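Local coordinates for protein bacterioferritin (Rhodobacter capsulatus, PDB 1JGC) that binds heme b between paired subunits and probably oxidises ferrous iron with dioxygen, storing it as a ferric mineral inside a hollow shell of 24 subunits, at residues A[24-28]-A[86-90]; A[50-54]-A[126-130]; A[13-18]-A[97-101]. One frame throughout, in Å; residues are numbered along the deposited sequence.

How the contacts relate
All three contacts lie in one ferritin-like four-helix bundle. Contacts 1 and 3 both join helix 5-34 to helix 83-111, with centres about 16 Å apart on opposite sides of the chain's centre. Contact 2 joins helix 38-64 to helix 114-144 and touches both of the others. Its centre is about 14 Å from that of contact 1 and 11 Å from that of contact 3. Along the chain, contact 1 is nested within contact 3, and the segments of contact 2 alternate with those of both. Glu18 of contact 3 and Glu51, His54, Glu127 and His130 of contact 2 are iron ligands, so they share one dinuclear site. Contacts 1 and 2 also reach the heme.

Contact 1. Residues A[24-28]-A[86-90]; sequences QYWVH and TLECD. With HEM (protoporphyrin IX containing Fe), chain D.
In the ferritin-like four-helix bundle, Asp90 of helix 83-111 is held by Gln24 and His28 of helix 5-34. Gln24 NE2 donates to Asp90 OD1 at 3.0 Å. The bond is nearly straight (176°), lies in the amide plane and meets OD1 on its anti side. The same NE2 makes a weak bond to Cys89 O at 3.2 Å. Gln24 gets there because its side chain runs extended, with CG opposite the backbone N (chi1 -174°). Its other amide atom, OE1, is bonded to the backbone N of Arg78.

His28 ND1 points at both carboxylate oxygens. Its bonds to Asp90 OD1 (3.0 Å) and OD2 (3.1 Å) are both weak, and ring and carboxylate planes are 66° apart. OD1 thus takes the straight amide bond and one of the weak histidine bonds. Thr86 CB sits over the centre of one His28 ring face, 3.6 Å from the centroid, a CH-pi contact, and its CG2 leans on the CD2-NE2 side. Gln24 O sits over the opposite ring face. His28 NE2 bonds to the backbone N of Gly80, so both ring nitrogens have partners, which probably limits the turning of the ring.

The two helices run antiparallel, as neighbours in this bundle do, with segment axes 10.9 Å apart at closest approach. Tyr25 lies alongside Asp90. Its CE1 is 3.5 Å from Asp90 CG, in an oblique approach, and its side chain also nears the iron-site residues Glu51 and Glu94. Trp26 turns to the heme instead. One face of its indole lies against the heme vinyl group, and Trp26 CH2 is 3.6 Å from the heme methyl CMD. Trp26 NE1 bonds to Asp56 of a second subunit, across the dimer interface where the heme is bound.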
loop_
_atom_site.group_PDB
_atom_site.type_symbol
_atom_site.label_atom_id
_atom_site.label_comp_id
_atom_site.label_asym_id
_atom_site.label_seq_id
_atom_site.Cartn_x
_atom_site.Cartn_y
_atom_site.Cartn_z
ATOM N N GLN A 24 -6.201 47.590 15.536
ATOM C CA GLN A 24 -5.581 47.655 16.847
ATOM C C GLN A 24 -4.880 46.335 17.156
ATOM O O GLN A 24 -3.758 46.329 17.648
ATOM C CB GLN A 24 -6.621 47.984 17.926
ATOM C CG GLN A 24 -6.026 48.215 19.314
ATOM C CD GLN A 24 -7.065 48.671 20.325
ATOM O OE1 GLN A 24 -7.619 49.769 20.220
ATOM N NE2 GLN A 24 -7.340 47.826 21.307
ATOM N N TYR A 25 -5.538 45.220 16.854
ATOM C CA TYR A 25 -4.954 43.909 17.108
ATOM C C TYR A 25 -3.752 43.669 16.213
ATOM O O TYR A 25 -2.743 43.108 16.656
ATOM C CB TYR A 25 -5.974 42.795 16.872
ATOM C CG TYR A 25 -6.994 42.618 17.977
ATOM C CD1 TYR A 25 -6.593 42.372 19.292
ATOM C CD2 TYR A 25 -8.356 42.696 17.709
ATOM C CE1 TYR A 25 -7.529 42.214 20.315
ATOM C CE2 TYR A 25 -9.296 42.541 18.712
ATOM C CZ TYR A 25 -8.883 42.304 20.014
ATOM O OH TYR A 25 -9.831 42.189 21.012
ATOM N N TRP A 26 -3.848 44.099 14.958
ATOM C CA TRP A 26 -2.747 43.886 14.035
ATOM C C TRP A 26 -1.508 44.680 14.409
ATOM O O TRP A 26 -0.396 44.185 14.284
ATOM C CB TRP A 26 -3.163 44.206 12.599
ATOM C CG TRP A 26 -2.271 43.529 11.613
ATOM C CD1 TRP A 26 -1.095 44.003 11.108
ATOM C CD2 TRP A 26 -2.413 42.193 11.113
ATOM N NE1 TRP A 26 -0.492 43.044 10.329
ATOM C CE2 TRP A 26 -1.277 41.921 10.318
ATOM C CE3 TRP A 26 -3.384 41.198 11.266
ATOM C CZ2 TRP A 26 -1.086 40.689 9.677
ATOM C CZ3 TRP A 26 -3.196 39.977 10.632
ATOM C CH2 TRP A 26 -2.052 39.732 9.848
ATOM N N VAL A 27 -1.690 45.912 14.868
ATOM C CA VAL A 27 -0.547 46.713 15.270
ATOM C C VAL A 27 0.075 46.056 16.505
ATOM O O VAL A 27 1.290 45.977 16.631
ATOM C CB VAL A 27 -0.958 48.172 15.611
ATOM C CG1 VAL A 27 0.239 48.937 16.122
ATOM C CG2 VAL A 27 -1.515 48.858 14.385
ATOM N N HIS A 28 -0.769 45.580 17.410
ATOM C CA HIS A 28 -0.289 44.932 18.616
ATOM C C HIS A 28 0.490 43.679 18.275
ATOM O O HIS A 28 1.492 43.366 18.920
ATOM C CB HIS A 28 -1.457 44.609 19.540
ATOM C CG HIS A 28 -1.933 45.788 20.326
ATOM N ND1 HIS A 28 -3.081 45.765 21.084
ATOM C CD2 HIS A 28 -1.395 47.020 20.494
ATOM C CE1 HIS A 28 -3.229 46.931 21.690
ATOM N NE2 HIS A 28 -2.219 47.710 21.348
ATOM N N THR A 86 -1.014 46.783 26.155
ATOM C CA THR A 86 -1.747 46.286 24.988
ATOM C C THR A 86 -2.932 45.436 25.444
ATOM O O THR A 86 -4.004 45.470 24.832
ATOM C CB THR A 86 -0.830 45.467 24.016
ATOM O OG1 THR A 86 -0.246 44.360 24.704
ATOM C CG2 THR A 86 0.282 46.344 23.467
ATOM N N LEU A 87 -2.744 44.686 26.527
ATOM C CA LEU A 87 -3.829 43.870 27.056
ATOM C C LEU A 87 -4.909 44.824 27.548
ATOM O O LEU A 87 -6.096 44.601 27.323
ATOM C CB LEU A 87 -3.342 42.996 28.218
ATOM C CG LEU A 87 -2.344 41.893 27.875
ATOM C CD1 LEU A 87 -1.955 41.148 29.130
ATOM C CD2 LEU A 87 -2.970 40.947 26.871
ATOM N N GLU A 88 -4.482 45.894 28.214
ATOM C CA GLU A 88 -5.403 46.885 28.736
ATOM C C GLU A 88 -6.154 47.578 27.609
ATOM O O GLU A 88 -7.379 47.729 27.654
ATOM C CB GLU A 88 -4.649 47.924 29.578
ATOM C CG GLU A 88 -4.098 47.382 30.891
ATOM C CD GLU A 88 -5.205 46.926 31.850
ATOM O OE1 GLU A 88 -6.296 46.513 31.361
ATOM O OE2 GLU A 88 -4.978 46.968 33.099
ATOM N N CYS A 89 -5.423 47.999 26.592
ATOM C CA CYS A 89 -6.066 48.662 25.478
ATOM C C CYS A 89 -7.054 47.748 24.761
ATOM O O CYS A 89 -8.149 48.189 24.394
ATOM C CB CYS A 89 -5.027 49.186 24.497
ATOM S SG CYS A 89 -4.099 50.580 25.156
ATOM N N ASP A 90 -6.693 46.482 24.565
ATOM C CA ASP A 90 -7.612 45.571 23.890
ATOM C C ASP A 90 -8.853 45.356 24.752
ATOM O O ASP A 90 -9.985 45.339 24.247
ATOM C CB ASP A 90 -6.935 44.231 23.571
ATOM C CG ASP A 90 -5.841 44.365 22.511
ATOM O OD1 ASP A 90 -6.016 45.166 21.567
ATOM O OD2 ASP A 90 -4.813 43.662 22.613
HETATM C CHA HEM D . -6.906 37.810 5.788
HETATM C CHB HEM D . -10.865 40.592 5.450
HETATM C CHC HEM D . -8.232 44.331 6.906
HETATM C CHD HEM D . -4.201 41.729 6.623
HETATM C C1A HEM D . -8.239 38.218 5.779
HETATM C C2A HEM D . -9.421 37.419 6.044
HETATM C C3A HEM D . -10.493 38.131 5.549
HETATM C C4A HEM D . -10.024 39.498 5.486
HETATM C CMA HEM D . -11.945 37.644 5.390
HETATM C CAA HEM D . -9.573 36.219 6.978
HETATM C CBA HEM D . -8.672 35.014 6.778
HETATM C CGA HEM D . -8.917 34.314 5.467
HETATM O O1A HEM D . -8.188 33.333 5.184
HETATM O O2A HEM D . -9.835 34.736 4.723
HETATM C C1B HEM D . -10.511 41.871 5.831
HETATM C C2B HEM D . -11.434 42.987 5.967
HETATM C C3B HEM D . -10.682 44.083 6.310
HETATM C C4B HEM D . -9.314 43.591 6.491
HETATM C CMB HEM D . -12.952 42.956 5.796
HETATM C CAB HEM D . -11.218 45.353 6.514
HETATM C CBB HEM D . -10.644 46.552 6.127
HETATM C C1C HEM D . -6.929 43.920 7.075
HETATM C C2C HEM D . -5.887 44.746 7.651
HETATM C C3C HEM D . -4.721 44.015 7.594
HETATM C C4C HEM D . -5.076 42.764 6.924
HETATM C CMC HEM D . -6.075 46.160 8.225
HETATM C CAC HEM D . -3.472 44.363 8.112
HETATM C CBC HEM D . -2.974 45.644 8.289
HETATM C C1D HEM D . -4.560 40.433 6.303
HETATM C C2D HEM D . -3.622 39.329 6.154
HETATM C C3D HEM D . -4.380 38.200 5.909
HETATM C C4D HEM D . -5.788 38.616 5.960
HETATM C CMD HEM D . -2.092 39.395 6.240
HETATM C CAD HEM D . -3.754 36.860 5.507
HETATM C CBD HEM D . -3.867 35.698 6.477
HETATM C CGD HEM D . -3.020 34.495 6.055
HETATM O O1D HEM D . -3.103 34.086 4.870
HETATM O O2D HEM D . -2.282 33.955 6.915
HETATM N NA HEM D . -8.660 39.538 5.792
HETATM N NB HEM D . -9.218 42.240 6.205
HETATM N NC HEM D . -6.461 42.665 6.774
HETATM N ND HEM D . -5.880 39.989 6.179
HETATM FE FE HEM D . -7.565 41.092 6.272
#

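Contact 2. Residues A[50-54]-A[126-130]; sequences EEMGH and DEEGH. With HEM (protoporphyrin IX containing Fe), chain D.
His130 and His54 each turn NE2 to a carboxylate of the opposite helix, but the flat groups are turned differently in the two pairs. His130 NE2 donates to Glu50 OE1 at 2.9 Å, with an angle of 143° at the hydrogen. The oxygen lies slightly off the ring plane, and the donor comes from above the carboxylate plane. The two planes are 52° apart. Glu50 gets there with an extended chain that slides past the histidine in the opposite direction.

His54 NE2 makes a weak bond to Asp126 OD2 at 3.0 Å. Here ring and carboxylate are almost parallel, 4° apart, although the side chains cross at a slant. Glu51 bends at chi2 and brings its OE2 to the edge of the His130 ring, 3.4 Å from His130 CE1. Its other oxygen, OE1, takes a weak bond from His54 ND1. His54 ND1 is also weakly bonded to Glu18. Glu51 OE2 also lies 3.5 Å from Glu127 OE1, two acceptors with no hydrogen bond between them, in a site here without metal.

His130 ND1 is weakly bonded to Glu94, so the ring has a partner at both nitrogens. An alanine in place of His130 would probably leave Glu50 OE1 without its donor, open a gap beside Glu51 and take a ligand from the second iron.

On the far side of helix 38-64, Met52 SD binds the heme iron at 2.6 Å, and Met52 of a second subunit supplies the other axial sulfur. Glu51 with His54 and Glu127 with His130 form two Glu-X-X-His pairs on antiparallel helices. Each ND1 turns to the glutamates of the iron site, while NE2 meets Glu50 or, weakly, Asp126. This is the signature of the ferritin-like diiron ferroxidase centre.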
loop_
_atom_site.group_PDB
_atom_site.type_symbol
_atom_site.label_atom_id
_atom_site.label_comp_id
_atom_site.label_asym_id
_atom_site.label_seq_id
_atom_site.Cartn_x
_atom_site.Cartn_y
_atom_site.Cartn_z
ATOM N N GLU A 50 -10.058 37.264 13.442
ATOM C CA GLU A 50 -11.415 36.918 13.851
ATOM C C GLU A 50 -12.294 38.126 13.554
ATOM O O GLU A 50 -13.376 37.992 12.985
ATOM C CB GLU A 50 -11.492 36.610 15.348
ATOM C CG GLU A 50 -11.326 35.138 15.698
ATOM C CD GLU A 50 -11.508 34.859 17.200
ATOM O OE1 GLU A 50 -12.603 35.200 17.751
ATOM O OE2 GLU A 50 -10.556 34.299 17.820
ATOM N N GLU A 51 -11.823 39.310 13.936
ATOM C CA GLU A 51 -12.582 40.521 13.706
ATOM C C GLU A 51 -12.810 40.762 12.219
ATOM O O GLU A 51 -13.842 41.292 11.822
ATOM C CB GLU A 51 -11.874 41.726 14.331
ATOM C CG GLU A 51 -11.778 41.671 15.852
ATOM C CD GLU A 51 -13.126 41.421 16.514
ATOM O OE1 GLU A 51 -14.090 42.166 16.221
ATOM O OE2 GLU A 51 -13.217 40.477 17.330
ATOM N N MET A 52 -11.842 40.389 11.395
ATOM C CA MET A 52 -11.998 40.574 9.965
ATOM C C MET A 52 -13.227 39.788 9.542
ATOM O O MET A 52 -14.030 40.254 8.734
ATOM C CB MET A 52 -10.760 40.068 9.226
ATOM C CG MET A 52 -9.553 40.990 9.349
ATOM S SD MET A 52 -8.025 40.267 8.683
ATOM C CE MET A 52 -6.868 40.707 9.979
ATOM N N GLY A 53 -13.379 38.598 10.112
ATOM C CA GLY A 53 -14.523 37.765 9.795
ATOM C C GLY A 53 -15.833 38.421 10.205
ATOM O O GLY A 53 -16.817 38.382 9.465
ATOM N N HIS A 54 -15.853 39.017 11.392
ATOM C CA HIS A 54 -17.044 39.698 11.886
ATOM C C HIS A 54 -17.400 40.825 10.929
ATOM O O HIS A 54 -18.548 40.963 10.519
ATOM C CB HIS A 54 -16.787 40.281 13.283
ATOM C CG HIS A 54 -16.624 39.246 14.352
ATOM N ND1 HIS A 54 -16.036 39.521 15.568
ATOM C CD2 HIS A 54 -17.000 37.946 14.400
ATOM C CE1 HIS A 54 -16.057 38.434 16.319
ATOM N NE2 HIS A 54 -16.637 37.464 15.635
ATOM N N ASP A 126 -19.100 36.286 21.280
ATOM C CA ASP A 126 -17.678 36.212 20.945
ATOM C C ASP A 126 -16.865 37.222 21.760
ATOM O O ASP A 126 -15.791 36.903 22.268
ATOM C CB ASP A 126 -17.433 36.493 19.458
ATOM C CG ASP A 126 -18.036 35.445 18.550
ATOM O OD1 ASP A 126 -18.191 34.278 18.980
ATOM O OD2 ASP A 126 -18.342 35.789 17.385
ATOM N N GLU A 127 -17.369 38.447 21.876
ATOM C CA GLU A 127 -16.644 39.456 22.623
ATOM C C GLU A 127 -16.523 39.101 24.108
ATOM O O GLU A 127 -15.496 39.373 24.727
ATOM C CB GLU A 127 -17.290 40.831 22.425
ATOM C CG GLU A 127 -16.410 41.824 21.634
ATOM C CD GLU A 127 -16.126 41.400 20.178
ATOM O OE1 GLU A 127 -15.507 40.325 19.944
ATOM O OE2 GLU A 127 -16.515 42.157 19.248
ATOM N N GLU A 128 -17.548 38.487 24.689
ATOM C CA GLU A 128 -17.437 38.114 26.086
ATOM C C GLU A 128 -16.357 37.037 26.187
ATOM O O GLU A 128 -15.667 36.920 27.205
ATOM C CB GLU A 128 -18.785 37.631 26.644
ATOM C CG GLU A 128 -19.674 38.794 27.099
ATOM C CD GLU A 128 -20.831 38.386 28.013
ATOM O OE1 GLU A 128 -20.698 37.414 28.791
ATOM O OE2 GLU A 128 -21.878 39.062 27.973
ATOM N N GLY A 129 -16.193 36.274 25.107
ATOM C CA GLY A 129 -15.165 35.250 25.070
ATOM C C GLY A 129 -13.779 35.885 25.139
ATOM O O GLY A 129 -12.918 35.437 25.909
ATOM N N HIS A 130 -13.559 36.928 24.339
ATOM C CA HIS A 130 -12.279 37.636 24.337
ATOM C C HIS A 130 -12.045 38.300 25.696
ATOM O O HIS A 130 -10.929 38.295 26.212
ATOM C CB HIS A 130 -12.254 38.709 23.241
ATOM C CG HIS A 130 -12.232 38.155 21.851
ATOM N ND1 HIS A 130 -12.567 38.912 20.745
ATOM C CD2 HIS A 130 -11.901 36.926 21.382
ATOM C CE1 HIS A 130 -12.443 38.172 19.654
ATOM N NE2 HIS A 130 -12.041 36.963 20.014
HETATM C CHA HEM D . -6.906 37.810 5.788
HETATM C CHB HEM D . -10.865 40.592 5.450
HETATM C CHC HEM D . -8.232 44.331 6.906
HETATM C CHD HEM D . -4.201 41.729 6.623
HETATM C C1A HEM D . -8.239 38.218 5.779
HETATM C C2A HEM D . -9.421 37.419 6.044
HETATM C C3A HEM D . -10.493 38.131 5.549
HETATM C C4A HEM D . -10.024 39.498 5.486
HETATM C CMA HEM D . -11.945 37.644 5.390
HETATM C CAA HEM D . -9.573 36.219 6.978
HETATM C CBA HEM D . -8.672 35.014 6.778
HETATM C CGA HEM D . -8.917 34.314 5.467
HETATM O O1A HEM D . -8.188 33.333 5.184
HETATM O O2A HEM D . -9.835 34.736 4.723
HETATM C C1B HEM D . -10.511 41.871 5.831
HETATM C C2B HEM D . -11.434 42.987 5.967
HETATM C C3B HEM D . -10.682 44.083 6.310
HETATM C C4B HEM D . -9.314 43.591 6.491
HETATM C CMB HEM D . -12.952 42.956 5.796
HETATM C CAB HEM D . -11.218 45.353 6.514
HETATM C CBB HEM D . -10.644 46.552 6.127
HETATM C C1C HEM D . -6.929 43.920 7.075
HETATM C C2C HEM D . -5.887 44.746 7.651
HETATM C C3C HEM D . -4.721 44.015 7.594
HETATM C C4C HEM D . -5.076 42.764 6.924
HETATM C CMC HEM D . -6.075 46.160 8.225
HETATM C CAC HEM D . -3.472 44.363 8.112
HETATM C CBC HEM D . -2.974 45.644 8.289
HETATM C C1D HEM D . -4.560 40.433 6.303
HETATM C C2D HEM D . -3.622 39.329 6.154
HETATM C C3D HEM D . -4.380 38.200 5.909
HETATM C C4D HEM D . -5.788 38.616 5.960
HETATM C CMD HEM D . -2.092 39.395 6.240
HETATM C CAD HEM D . -3.754 36.860 5.507
HETATM C CBD HEM D . -3.867 35.698 6.477
HETATM C CGD HEM D . -3.020 34.495 6.055
HETATM O O1D HEM D . -3.103 34.086 4.870
HETATM O O2D HEM D . -2.282 33.955 6.915
HETATM N NA HEM D . -8.660 39.538 5.792
HETATM N NB HEM D . -9.218 42.240 6.205
HETATM N NC HEM D . -6.461 42.665 6.774
HETATM N ND HEM D . -5.880 39.989 6.179
HETATM FE FE HEM D . -7.565 41.092 6.272
#

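Contact 3. Residues A[13-18]-A[97-101]; sequences AALRSE and ALKLY
Leu100 and Tyr101 carry the apolar part of this contact, against Ala13, Ala14 and Ser17. Leu100 points its CD2 branch into the helix 5-34 backbone. CD2 lies 3.8 Å from Ala13 O and 4.1 Å from Ala13 CB, and it also touches Ser17 CB at 4.2 Å. With CG opposite the backbone N (chi1 169°), Leu100 directs CD2 at the Ala13 carbonyl. Tyr101 offers its ring edge to Ala14, with Tyr101 CE1 3.6 Å from Ala14 CB.

Ala14, Ser17 and Ala97 line the seam. The segment axes are 10.4 Å apart at closest approach and antiparallel at 167°, as the antiparallel pair of helices 5-34 and 83-111 in the ferritin-like four-helix bundle. Ala14 CB also touches Phe120, so helix 114-144 closes in on the buried side.

Polar atoms take part without a hydrogen bond between the segments. Ser17 OG rests on Ala97 CB at 3.7 Å. Glu18, a ligand of the first iron, approaches the Tyr101 hydroxyl, but its side chain was modelled in two conformers and the geometry is not that of a good hydrogen bond, so this approach is doubtful. Tyr101 OH has a weak hydrogen bond to Glu127 OE2 on helix 114-144, a ligand of both irons.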
loop_
_atom_site.group_PDB
_atom_site.type_symbol
_atom_site.label_atom_id
_atom_site.label_comp_id
_atom_site.label_asym_id
_atom_site.label_seq_id
_atom_site.Cartn_x
_atom_site.Cartn_y
_atom_site.Cartn_z
ATOM N N ALA A 13 -22.186 51.088 12.675
ATOM C CA ALA A 13 -21.415 51.510 13.831
ATOM C C ALA A 13 -20.615 50.303 14.319
ATOM O O ALA A 13 -19.444 50.420 14.672
ATOM C CB ALA A 13 -22.336 52.033 14.935
ATOM N N ALA A 14 -21.256 49.141 14.328
ATOM C CA ALA A 14 -20.586 47.924 14.748
ATOM C C ALA A 14 -19.419 47.645 13.792
ATOM O O ALA A 14 -18.346 47.213 14.212
ATOM C CB ALA A 14 -21.564 46.771 14.744
ATOM N N LEU A 15 -19.634 47.906 12.506
ATOM C CA LEU A 15 -18.605 47.700 11.495
ATOM C C LEU A 15 -17.397 48.577 11.795
ATOM O O LEU A 15 -16.251 48.120 11.762
ATOM C CB LEU A 15 -19.152 48.033 10.108
ATOM C CG LEU A 15 -18.120 48.094 8.983
ATOM C CD1 LEU A 15 -17.352 46.781 8.877
ATOM C CD2 LEU A 15 -18.831 48.403 7.681
ATOM N N ARG A 16 -17.660 49.844 12.091
ATOM C CA ARG A 16 -16.591 50.774 12.401
ATOM C C ARG A 16 -15.849 50.299 13.638
ATOM O O ARG A 16 -14.635 50.412 13.730
ATOM C CB ARG A 16 -17.138 52.184 12.642
ATOM C CG ARG A 16 -16.106 53.095 13.274
ATOM C CD ARG A 16 -16.609 54.502 13.444
ATOM N NE ARG A 16 -16.772 55.157 12.153
ATOM C CZ ARG A 16 -17.942 55.610 11.699
ATOM N NH1 ARG A 16 -19.040 55.470 12.450
ATOM N NH2 ARG A 16 -18.022 56.195 10.500
ATOM N N SER A 17 -16.589 49.770 14.596
ATOM C CA SER A 17 -15.988 49.271 15.813
ATOM C C SER A 17 -15.046 48.110 15.464
ATOM O O SER A 17 -13.925 48.032 15.976
ATOM C CB SER A 17 -17.089 48.808 16.760
ATOM O OG SER A 17 -16.561 48.338 17.986
ATOM N N GLU A 18 -15.506 47.216 14.587
ATOM C CA GLU A 18 -14.705 46.064 14.176
ATOM C C GLU A 18 -13.467 46.452 13.370
ATOM O O GLU A 18 -12.384 45.918 13.608
ATOM C CB GLU A 18 -15.553 45.076 13.371
ATOM C CG GLU A 18 -16.718 44.449 14.138
ATOM C CD GLU A 18 -16.289 43.703 15.395
ATOM O OE1 GLU A 18 -15.777 44.354 16.333
ATOM O OE2 GLU A 18 -16.470 42.466 15.455
ATOM N N ALA A 97 -17.110 47.947 22.650
ATOM C CA ALA A 97 -17.833 47.163 21.648
ATOM C C ALA A 97 -19.039 46.453 22.268
ATOM O O ALA A 97 -20.134 46.492 21.711
ATOM C CB ALA A 97 -16.896 46.141 20.979
ATOM N N LEU A 98 -18.852 45.809 23.416
ATOM C CA LEU A 98 -19.972 45.123 24.060
ATOM C C LEU A 98 -21.112 46.099 24.368
ATOM O O LEU A 98 -22.297 45.788 24.192
ATOM C CB LEU A 98 -19.513 44.439 25.351
ATOM C CG LEU A 98 -18.853 43.070 25.193
ATOM C CD1 LEU A 98 -18.227 42.659 26.517
ATOM C CD2 LEU A 98 -19.886 42.045 24.757
ATOM N N LYS A 99 -20.739 47.283 24.830
ATOM C CA LYS A 99 -21.707 48.314 25.166
ATOM C C LYS A 99 -22.541 48.592 23.926
ATOM O O LYS A 99 -23.771 48.553 23.966
ATOM C CB LYS A 99 -20.964 49.579 25.606
ATOM C CG LYS A 99 -21.844 50.720 26.048
ATOM C CD LYS A 99 -20.993 51.895 26.537
ATOM C CE LYS A 99 -21.863 53.065 27.028
ATOM N NZ LYS A 99 -22.680 53.707 25.942
ATOM N N LEU A 100 -21.858 48.848 22.817
ATOM C CA LEU A 100 -22.528 49.137 21.561
ATOM C C LEU A 100 -23.393 47.992 21.057
ATOM O O LEU A 100 -24.501 48.221 20.563
ATOM C CB LEU A 100 -21.502 49.498 20.490
ATOM C CG LEU A 100 -22.032 49.570 19.052
ATOM C CD1 LEU A 100 -23.105 50.633 18.956
ATOM C CD2 LEU A 100 -20.888 49.875 18.096
ATOM N N TYR A 101 -22.891 46.763 21.175
ATOM C CA TYR A 101 -23.636 45.603 20.690
ATOM C C TYR A 101 -24.893 45.310 21.491
ATOM O O TYR A 101 -25.905 44.911 20.922
ATOM C CB TYR A 101 -22.759 44.346 20.670
ATOM C CG TYR A 101 -21.535 44.427 19.787
ATOM C CD1 TYR A 101 -21.478 45.296 18.699
ATOM C CD2 TYR A 101 -20.435 43.605 20.027
ATOM C CE1 TYR A 101 -20.351 45.343 17.872
ATOM C CE2 TYR A 101 -19.305 43.639 19.208
ATOM C CZ TYR A 101 -19.272 44.507 18.137
ATOM O OH TYR A 101 -18.162 44.518 17.329
#